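Ice-binding protein (Colwellia, PDB 3WP9) binds to the surface of ice crystals, inhibiting their growth and their recrystallization. Local coordinates at residues 15-20 / 72-77; 42-47 / 55-60; 97-102 / 107-112; 144-147 / 151-154. All coordinates share one frame; numbering follows the deposited sequence.

Contact 1: 15-20 / 72-77; sequences TILSKS and YLLELA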
# COMPACT_ATOMS: atom_id res chain seq x y z
N THR A 15 6.26 -3.92 -4.94
CA THR A 15 4.93 -3.36 -5.16
C THR A 15 3.81 -4.04 -4.34
O THR A 15 2.89 -3.34 -3.81
CB THR A 15 4.61 -3.38 -6.64
OG1 THR A 15 5.60 -2.56 -7.32
CG2 THR A 15 3.22 -2.82 -6.85
N ILE A 16 4.05 -5.34 -4.12
CA ILE A 16 3.19 -6.12 -3.14
C ILE A 16 4.15 -7.00 -2.35
O ILE A 16 4.90 -7.76 -2.96
CB ILE A 16 2.11 -6.99 -3.85
CG1 ILE A 16 1.24 -6.14 -4.79
CG2 ILE A 16 1.19 -7.59 -2.76
CD1 ILE A 16 0.23 -6.90 -5.68
N LEU A 17 4.04 -6.94 -1.02
CA LEU A 17 4.82 -7.80 -0.13
C LEU A 17 3.81 -8.16 0.93
O LEU A 17 3.15 -7.32 1.46
CB LEU A 17 6.01 -7.03 0.53
CG LEU A 17 6.86 -7.96 1.45
CD1 LEU A 17 7.52 -9.10 0.67
CD2 LEU A 17 7.86 -7.09 2.18
N SER A 18 3.70 -9.44 1.24
CA SER A 18 2.87 -9.89 2.36
C SER A 18 3.54 -11.02 3.14
O SER A 18 4.55 -11.62 2.65
CB SER A 18 1.51 -10.41 1.83
OG SER A 18 1.71 -11.65 1.18
N LYS A 19 2.90 -11.40 4.23
CA LYS A 19 3.46 -12.51 5.05
C LYS A 19 2.74 -13.81 4.86
O LYS A 19 3.30 -14.91 5.15
CB LYS A 19 3.40 -12.14 6.50
CG LYS A 19 4.34 -10.96 6.76
CD LYS A 19 4.54 -10.59 8.20
CE LYS A 19 5.07 -11.76 9.01
NZ LYS A 19 5.28 -11.22 10.39
N SER A 20 1.49 -13.73 4.41
CA SER A 20 0.69 -14.93 4.42
C SER A 20 -0.05 -15.22 3.10
O SER A 20 -1.03 -15.97 3.12
CB SER A 20 -0.23 -14.96 5.63
OG SER A 20 -1.32 -14.16 5.36
N TYR A 72 16.26 -15.24 1.70
CA TYR A 72 16.93 -14.20 2.50
C TYR A 72 16.55 -12.71 2.16
O TYR A 72 16.32 -11.88 3.05
CB TYR A 72 18.43 -14.46 2.56
CG TYR A 72 19.04 -13.66 3.67
CD1 TYR A 72 18.86 -14.04 5.02
CD2 TYR A 72 19.78 -12.50 3.39
CE1 TYR A 72 19.41 -13.29 6.08
CE2 TYR A 72 20.33 -11.76 4.41
CZ TYR A 72 20.14 -12.13 5.73
OH TYR A 72 20.67 -11.39 6.74
N LEU A 73 16.49 -12.41 0.86
CA LEU A 73 16.01 -11.14 0.35
C LEU A 73 14.63 -10.88 0.95
O LEU A 73 14.32 -9.76 1.37
CB LEU A 73 15.89 -11.16 -1.16
CG LEU A 73 15.17 -9.95 -1.75
CD1 LEU A 73 15.57 -8.58 -1.18
CD2 LEU A 73 15.25 -9.89 -3.28
N LEU A 74 13.82 -11.95 1.02
CA LEU A 74 12.44 -11.76 1.52
C LEU A 74 12.39 -11.52 3.00
O LEU A 74 11.59 -10.73 3.47
CB LEU A 74 11.59 -12.95 1.16
CG LEU A 74 11.05 -12.88 -0.27
CD1 LEU A 74 10.64 -14.29 -0.65
CD2 LEU A 74 9.95 -11.86 -0.56
N GLU A 75 13.25 -12.19 3.73
CA GLU A 75 13.37 -12.01 5.16
C GLU A 75 13.74 -10.57 5.50
O GLU A 75 13.14 -9.99 6.40
CB GLU A 75 14.47 -12.91 5.68
CG GLU A 75 14.45 -12.96 7.20
CD GLU A 75 15.55 -13.84 7.76
OE1 GLU A 75 16.08 -14.73 7.03
OE2 GLU A 75 15.88 -13.65 8.95
N LEU A 76 14.70 -10.00 4.74
CA LEU A 76 15.08 -8.60 4.92
C LEU A 76 13.90 -7.69 4.59
O LEU A 76 13.59 -6.85 5.44
CB LEU A 76 16.29 -8.20 4.06
CG LEU A 76 17.60 -8.92 4.39
CD1 LEU A 76 18.68 -8.46 3.40
CD2 LEU A 76 17.95 -8.66 5.83
N ALA A 77 13.28 -7.83 3.40
CA ALA A 77 12.08 -7.04 3.04
C ALA A 77 10.99 -7.08 4.08
O ALA A 77 10.42 -6.01 4.48
CB ALA A 77 11.48 -7.48 1.70

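Contact 2: 42-47 / 55-60; sequences AALLLN and MYTVDS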
# COMPACT_ATOMS: atom_id res chain seq x y z
N ALA A 42 3.71 -21.46 -2.36
CA ALA A 42 2.44 -22.03 -2.79
C ALA A 42 1.28 -21.07 -2.51
O ALA A 42 0.24 -21.19 -3.18
CB ALA A 42 2.20 -23.42 -2.14
N ALA A 43 1.45 -20.17 -1.56
CA ALA A 43 0.40 -19.18 -1.13
C ALA A 43 0.50 -17.90 -2.02
O ALA A 43 -0.29 -16.99 -1.84
CB ALA A 43 0.58 -18.87 0.34
N LEU A 44 1.44 -17.85 -2.98
CA LEU A 44 1.48 -16.67 -3.90
C LEU A 44 0.77 -17.08 -5.16
O LEU A 44 1.29 -17.84 -5.97
CB LEU A 44 2.97 -16.30 -4.14
CG LEU A 44 3.23 -14.83 -4.49
CD1 LEU A 44 4.77 -14.69 -4.59
CD2 LEU A 44 2.60 -14.41 -5.83
N LEU A 45 -0.50 -16.66 -5.29
CA LEU A 45 -1.40 -17.18 -6.33
C LEU A 45 -1.59 -16.18 -7.42
O LEU A 45 -2.71 -15.94 -7.84
CB LEU A 45 -2.78 -17.43 -5.72
CG LEU A 45 -2.78 -18.36 -4.50
CD1 LEU A 45 -4.21 -18.37 -3.89
CD2 LEU A 45 -2.22 -19.74 -4.80
N LEU A 46 -0.56 -15.43 -7.79
CA LEU A 46 -0.62 -14.71 -9.06
C LEU A 46 0.05 -15.56 -10.14
O LEU A 46 0.99 -16.39 -9.82
CB LEU A 46 0.24 -13.41 -8.95
CG LEU A 46 -0.40 -12.20 -8.23
CD1 LEU A 46 0.62 -11.17 -7.75
CD2 LEU A 46 -1.32 -11.50 -9.25
N ASN A 47 -0.35 -15.30 -11.38
CA ASN A 47 0.16 -16.00 -12.56
C ASN A 47 1.37 -15.18 -13.03
O ASN A 47 1.40 -13.99 -12.87
CB ASN A 47 -0.87 -16.12 -13.67
CG ASN A 47 -0.41 -17.06 -14.79
OD1 ASN A 47 0.51 -16.73 -15.57
ND2 ASN A 47 -1.01 -18.24 -14.86
N MET A 55 9.05 -12.13 -9.08
CA MET A 55 8.19 -12.73 -8.07
C MET A 55 9.09 -13.57 -7.21
O MET A 55 9.72 -14.51 -7.74
CB MET A 55 7.16 -13.61 -8.78
CG MET A 55 6.12 -14.19 -7.87
SD MET A 55 5.06 -15.36 -8.80
CE MET A 55 4.18 -14.25 -9.85
N TYR A 56 9.18 -13.24 -5.90
CA TYR A 56 10.03 -13.91 -5.00
C TYR A 56 9.30 -14.78 -4.05
O TYR A 56 8.32 -14.30 -3.40
CB TYR A 56 10.79 -12.83 -4.20
CG TYR A 56 11.80 -12.10 -5.06
CD1 TYR A 56 12.97 -12.74 -5.45
CD2 TYR A 56 11.55 -10.80 -5.51
CE1 TYR A 56 13.90 -12.08 -6.28
CE2 TYR A 56 12.47 -10.11 -6.29
CZ TYR A 56 13.61 -10.77 -6.69
OH TYR A 56 14.50 -10.10 -7.49
N THR A 57 9.81 -15.99 -3.84
CA THR A 57 9.29 -16.89 -2.80
C THR A 57 10.34 -17.42 -1.85
O THR A 57 11.55 -17.34 -2.16
CB THR A 57 8.48 -18.05 -3.45
OG1 THR A 57 9.32 -18.76 -4.37
CG2 THR A 57 7.34 -17.49 -4.36
N VAL A 58 9.90 -17.93 -0.70
CA VAL A 58 10.80 -18.52 0.24
C VAL A 58 11.34 -19.89 -0.22
O VAL A 58 12.32 -20.37 0.35
CB VAL A 58 10.18 -18.62 1.62
CG1 VAL A 58 9.67 -17.28 2.03
CG2 VAL A 58 9.03 -19.65 1.71
N ASP A 59 10.72 -20.51 -1.23
CA ASP A 59 11.03 -21.91 -1.54
C ASP A 59 10.79 -22.09 -3.01
O ASP A 59 10.77 -21.08 -3.77
CB ASP A 59 10.20 -22.85 -0.63
CG ASP A 59 8.69 -22.64 -0.78
OD1 ASP A 59 8.23 -22.00 -1.73
OD2 ASP A 59 7.94 -23.16 0.09
N SER A 60 10.67 -23.32 -3.48
CA SER A 60 10.55 -23.44 -4.91
C SER A 60 9.10 -23.85 -5.25
O SER A 60 8.85 -24.34 -6.37
CB SER A 60 11.56 -24.46 -5.40
OG SER A 60 11.28 -25.68 -4.71

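Contact 3: 97-102 / 107-112; sequences TELGTG and LTLEPG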
# COMPACT_ATOMS: atom_id res chain seq x y z
N THR A 97 -5.97 15.52 14.53
CA THR A 97 -6.45 14.34 15.18
C THR A 97 -7.94 14.24 14.98
O THR A 97 -8.68 15.23 15.20
CB THR A 97 -6.06 14.34 16.69
OG1 THR A 97 -6.76 15.43 17.31
CG2 THR A 97 -4.59 14.57 16.83
N GLU A 98 -8.41 13.07 14.54
CA GLU A 98 -9.85 12.79 14.42
C GLU A 98 -10.53 13.70 13.34
O GLU A 98 -11.67 14.06 13.48
CB GLU A 98 -10.62 12.94 15.76
CG GLU A 98 -10.02 12.30 17.02
CD GLU A 98 -9.61 10.83 16.95
OE1 GLU A 98 -9.74 10.10 15.95
OE2 GLU A 98 -9.05 10.34 17.94
N LEU A 99 -9.77 14.05 12.35
CA LEU A 99 -10.25 14.90 11.27
C LEU A 99 -11.46 14.25 10.61
O LEU A 99 -11.42 13.06 10.19
CB LEU A 99 -9.16 15.11 10.27
CG LEU A 99 -9.39 16.06 9.11
CD1 LEU A 99 -9.70 17.44 9.66
CD2 LEU A 99 -8.08 16.14 8.36
N GLY A 100 -12.55 15.00 10.52
CA GLY A 100 -13.77 14.47 9.89
C GLY A 100 -14.44 13.40 10.69
O GLY A 100 -15.28 12.71 10.20
N THR A 101 -14.07 13.24 11.96
CA THR A 101 -14.40 12.03 12.76
C THR A 101 -14.19 10.69 11.96
O THR A 101 -14.94 9.72 12.14
CB THR A 101 -15.82 12.03 13.41
OG1 THR A 101 -16.80 11.96 12.38
CG2 THR A 101 -16.08 13.28 14.25
N GLY A 102 -13.17 10.71 11.13
CA GLY A 102 -12.70 9.55 10.34
C GLY A 102 -13.19 9.54 8.90
O GLY A 102 -12.76 8.68 8.16
N LEU A 107 -12.34 16.35 1.51
CA LEU A 107 -11.22 17.16 2.06
C LEU A 107 -9.99 17.21 1.18
O LEU A 107 -9.61 16.29 0.47
CB LEU A 107 -10.84 16.60 3.48
CG LEU A 107 -11.93 16.64 4.55
CD1 LEU A 107 -11.38 15.98 5.85
CD2 LEU A 107 -12.43 18.02 4.81
N THR A 108 -9.32 18.36 1.18
CA THR A 108 -7.98 18.50 0.67
C THR A 108 -7.10 18.54 1.94
O THR A 108 -7.39 19.33 2.87
CB THR A 108 -7.83 19.81 -0.11
OG1 THR A 108 -8.67 19.69 -1.29
CG2 THR A 108 -6.46 19.94 -0.53
N LEU A 109 -6.13 17.65 1.97
CA LEU A 109 -5.26 17.43 3.11
C LEU A 109 -3.88 18.02 2.80
O LEU A 109 -3.20 17.62 1.86
CB LEU A 109 -5.11 15.91 3.36
CG LEU A 109 -6.42 15.16 3.63
CD1 LEU A 109 -6.14 13.70 4.02
CD2 LEU A 109 -7.31 15.81 4.69
N GLU A 110 -3.43 18.98 3.62
CA GLU A 110 -2.08 19.51 3.47
C GLU A 110 -1.07 18.53 4.14
O GLU A 110 -1.52 17.68 4.94
CB GLU A 110 -2.01 20.90 4.17
CG GLU A 110 -2.59 20.83 5.61
CD GLU A 110 -2.29 22.05 6.51
OE1 GLU A 110 -2.18 23.19 6.00
OE2 GLU A 110 -2.20 21.86 7.76
N PRO A 111 0.20 18.60 3.77
CA PRO A 111 1.28 17.71 4.28
C PRO A 111 1.25 17.75 5.81
O PRO A 111 0.92 18.79 6.41
CB PRO A 111 2.54 18.29 3.68
CG PRO A 111 2.04 19.03 2.44
CD PRO A 111 0.81 19.67 2.96
N GLY A 112 1.52 16.64 6.45
CA GLY A 112 1.37 16.60 7.90
C GLY A 112 1.21 15.19 8.39
O GLY A 112 1.11 14.24 7.58

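Contact 4: 144-147 / 151-154; sequences LNQA and RVTL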
# COMPACT_ATOMS: atom_id res chain seq x y z
N LEU A 144 -9.11 0.93 7.30
CA LEU A 144 -9.17 1.94 6.18
C LEU A 144 -10.07 1.36 5.08
O LEU A 144 -9.75 0.31 4.53
CB LEU A 144 -7.79 2.24 5.70
CG LEU A 144 -7.77 3.10 4.42
CD1 LEU A 144 -8.49 4.45 4.71
CD2 LEU A 144 -6.26 3.20 3.95
N ASN A 145 -11.18 2.05 4.80
CA ASN A 145 -12.15 1.64 3.75
C ASN A 145 -12.25 2.74 2.67
O ASN A 145 -12.46 3.89 3.01
CB ASN A 145 -13.54 1.38 4.32
CG ASN A 145 -13.69 -0.05 4.78
OD1 ASN A 145 -13.94 -1.02 3.94
ND2 ASN A 145 -13.58 -0.24 6.07
N GLN A 146 -12.08 2.36 1.40
CA GLN A 146 -12.35 3.32 0.29
C GLN A 146 -13.63 2.80 -0.43
O GLN A 146 -13.71 1.62 -0.84
CB GLN A 146 -11.18 3.35 -0.64
CG GLN A 146 -11.42 4.36 -1.79
CD GLN A 146 -10.25 4.47 -2.68
OE1 GLN A 146 -9.54 3.50 -2.96
NE2 GLN A 146 -10.02 5.73 -3.19
N ALA A 147 -14.58 3.69 -0.62
CA ALA A 147 -15.85 3.35 -1.28
C ALA A 147 -15.68 3.14 -2.79
O ALA A 147 -14.69 3.60 -3.42
CB ALA A 147 -16.93 4.38 -1.01
N ARG A 151 -11.83 8.10 -5.25
CA ARG A 151 -10.47 8.31 -5.61
C ARG A 151 -9.61 9.06 -4.58
O ARG A 151 -10.17 9.97 -3.96
CB ARG A 151 -10.41 9.14 -6.94
CG ARG A 151 -11.00 8.38 -8.08
CD ARG A 151 -10.75 9.07 -9.45
NE ARG A 151 -11.47 8.39 -10.48
CZ ARG A 151 -11.56 8.87 -11.73
NH1 ARG A 151 -11.00 10.05 -12.01
NH2 ARG A 151 -12.20 8.17 -12.67
N VAL A 152 -8.37 8.66 -4.46
CA VAL A 152 -7.38 9.53 -3.80
C VAL A 152 -6.77 10.34 -4.94
O VAL A 152 -6.24 9.76 -5.88
CB VAL A 152 -6.32 8.67 -3.07
CG1 VAL A 152 -5.14 9.55 -2.63
CG2 VAL A 152 -6.98 7.93 -1.90
N THR A 153 -6.85 11.67 -4.84
CA THR A 153 -6.34 12.56 -5.87
C THR A 153 -5.11 13.29 -5.42
O THR A 153 -5.08 13.70 -4.27
CB THR A 153 -7.48 13.51 -6.21
OG1 THR A 153 -8.50 12.70 -6.83
CG2 THR A 153 -7.08 14.69 -7.16
N LEU A 154 -4.15 13.40 -6.30
CA LEU A 154 -2.87 14.11 -6.04
C LEU A 154 -2.82 15.46 -6.79
O LEU A 154 -3.02 15.52 -8.02
CB LEU A 154 -1.70 13.30 -6.45
CG LEU A 154 -1.62 11.89 -5.82
CD1 LEU A 154 -0.33 11.25 -6.27
CD2 LEU A 154 -1.76 11.98 -4.30

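Contact 1: 15-20 / 72-77
A77 N donates to L73 O at 3.0 Å within helix 71-89, and this helix-bonded alanine rests against L17 of strand 14-18. The methyl of A77 points at the strand: A77 CB lies 3.7 Å from L17 CD2. The same leucine methyl also comes up against the alanine carbonyl, with L17 CD2 3.6 Å from A77 O. The second methyl takes the preceding turn of the helix, L17 CD1 standing 3.9 Å from L74 CD2. L17 thus spreads its fork over two helix residues three positions apart. With CG anti to the backbone N (chi1 -178°), its side chain extends straight off the strand toward the helix. L74 CB leaves the helix obliquely, and its branch then swings toward the strand, where the two leucines lie flank to flank, running opposite ways. F14, on the same strand, touches both L74 and A77, while V78 touches L17, so the small patch of about 120 Å² belongs to a wider buried seam. Through L17, L74 and A77 the long helix lies along the large parallel sheet of the right-handed beta-helix. L17 is paired through its backbone with L201 and A203 of the neighbouring strand 200-203. S18, pointing the other way, has OG in hydrogen bonds with T36 OG1 and G21 O. No hydrogen bond crosses between 15-20 and 72-77; the helix backbone bonds within itself and strand 14-18 pairs with its sheet neighbours, so L17 meets the helix by apolar packing, which depends on shape rather than on bond direction.

Contact 2: 42-47 / 55-60
The loop joining strand 33-36 to strand 55-57 folds back over the latter, and L44 is the residue that fits down against M55. L44 CD1 lies 3.6 Å from M55 CG, and L44 CD2 is 4.0 Å from M55 SD, so both leucine methyls run alongside the thioether chain, the leucine pointing one way and the methionine the other. L44 CD1 also reaches the next inward-facing residue of the strand, 3.8 Å from T57 CG2, and bridges the peptide between them at 3.8 Å from Y56 O. M55 is extended as far as SD and bends there (chi3 -70°), which turns CE under the later part of the loop: M55 CE is 3.8 Å from L46 O and 4.1 Å from L46 CB. With M55 cut back to an alanine, CG, SD and CE go, which would probably open a gap under L44 and L46 and leave the two methyls of L44 without the thioether chain they lie along. Strand 55-57 belongs to the large parallel sheet of the right-handed beta-helix, paired through Y56 with V34 and through M55 and T57 with I68, while I22 of another face packs on L44 and L46. Y56 turns to the opposite side of the strand from M55 and T57, where it meets L73 and L74 of helix 71-89. Beyond T57, the carboxylate of D59 ties the start of the loop: OD2 bonds T40 OG1, a probable ice-binding residue, and OD1 bonds G41 N.

Contact 3: 97-102 / 107-112
L99 reaches across the end coil of the right-handed beta-helix to L107 and L109, in a place where the chain passes from edge strand 96-97 to edge strand 108-109. Its CB points at the other segment and carries the branch inward, CG standing anti to the backbone N (chi1 -175°). CG is the first atom to meet a partner: L99 CG lies 3.8 Å from L107 CD1, the two side chains approaching tip to tip. Of the two methyls, CD1 stays somewhat farther from L107, whereas CD2 goes deeper, with L99 CD2 3.8 Å from L109 CD2. That methyl also lies 4.1 Å from L107 CD1, so it sits where all three leucines come together. L99 and L109 overlap side by side, and Y114 of strand 112-116 touches them both. The backbone makes a type II turn over 98-101, with T101 N donating to E98 O at 3.0 Å, and a second turn bond follows from G102 N to L99 O. G100 takes a positive phi here, and a CB on it would point at L107 CD1. The turn is joined to the next coil by L99 O, which bonds W116 NE1, and by E98 OE2, which bonds S117 OG. Within it, T101 OG1 donates to G100 O at 2.8 Å, arriving 26° out of the carbonyl plane.

Contact 4: 144-147 / 151-154
Q146 lays the end of its amide over the backbone where R151 passes into V152. Q146 NE2 is 3.6 Å from R151 CA and equally 3.6 Å from V152 N, the latter a contact between two N-H groups and so not a hydrogen bond. Beside them, V152 CG2 comes to 4.0 Å from Q146 NE2 and closes one flank of the amide with a methyl. The glutamine gets this far because its chain is fully stretched: CG is anti to the backbone N (chi1 -179°) and CD continues the line (chi2 177°). The buried NE2 is satisfied by a different partner, S178 O, to which it is hydrogen-bonded. The amide therefore does two things, packing across the inside of the bend at 147-151 and binding the next coil of the right-handed beta-helix. R151 contributes its backbone rather than its guanidinium group, since its CB leads away from Q146, and R151 N is hydrogen-bonded to D125 OD1 of the coil before. About 87 Å² is buried between the segments. Strand 144-146 runs between 120-122 and 171-173 in one parallel sheet, while 152-155 follows round the corner beside 126-129. I122 touches both Q146 and V152 from one side, and F179 of strand 178-180 touches both as well, so the pair is held between the coils before and after it.

In the fold
Contacts 1 and 2 share one end of the beta-helix and contacts 3 and 4 the other, on opposite sides of the chain's centre. The centres of 1 and 2 are about 11 Å apart, and they touch directly: L74 CD1 lies 3.4 Å from T57 C, so the helix leucine packs on both strands. Contact 2 is nested in the loop that contact 1 closes. Contacts 3 and 4 stand about 13 Å apart between centres without touching, both reaching the sheet of strands 108-109, 126-129 and 152-155. The side chain of T40, a probable ice-binding residue, is about 7 Å from that of T57 and about 10 Å from that of L74; contacts 3 and 4 are remote from the probable ice-binding positions.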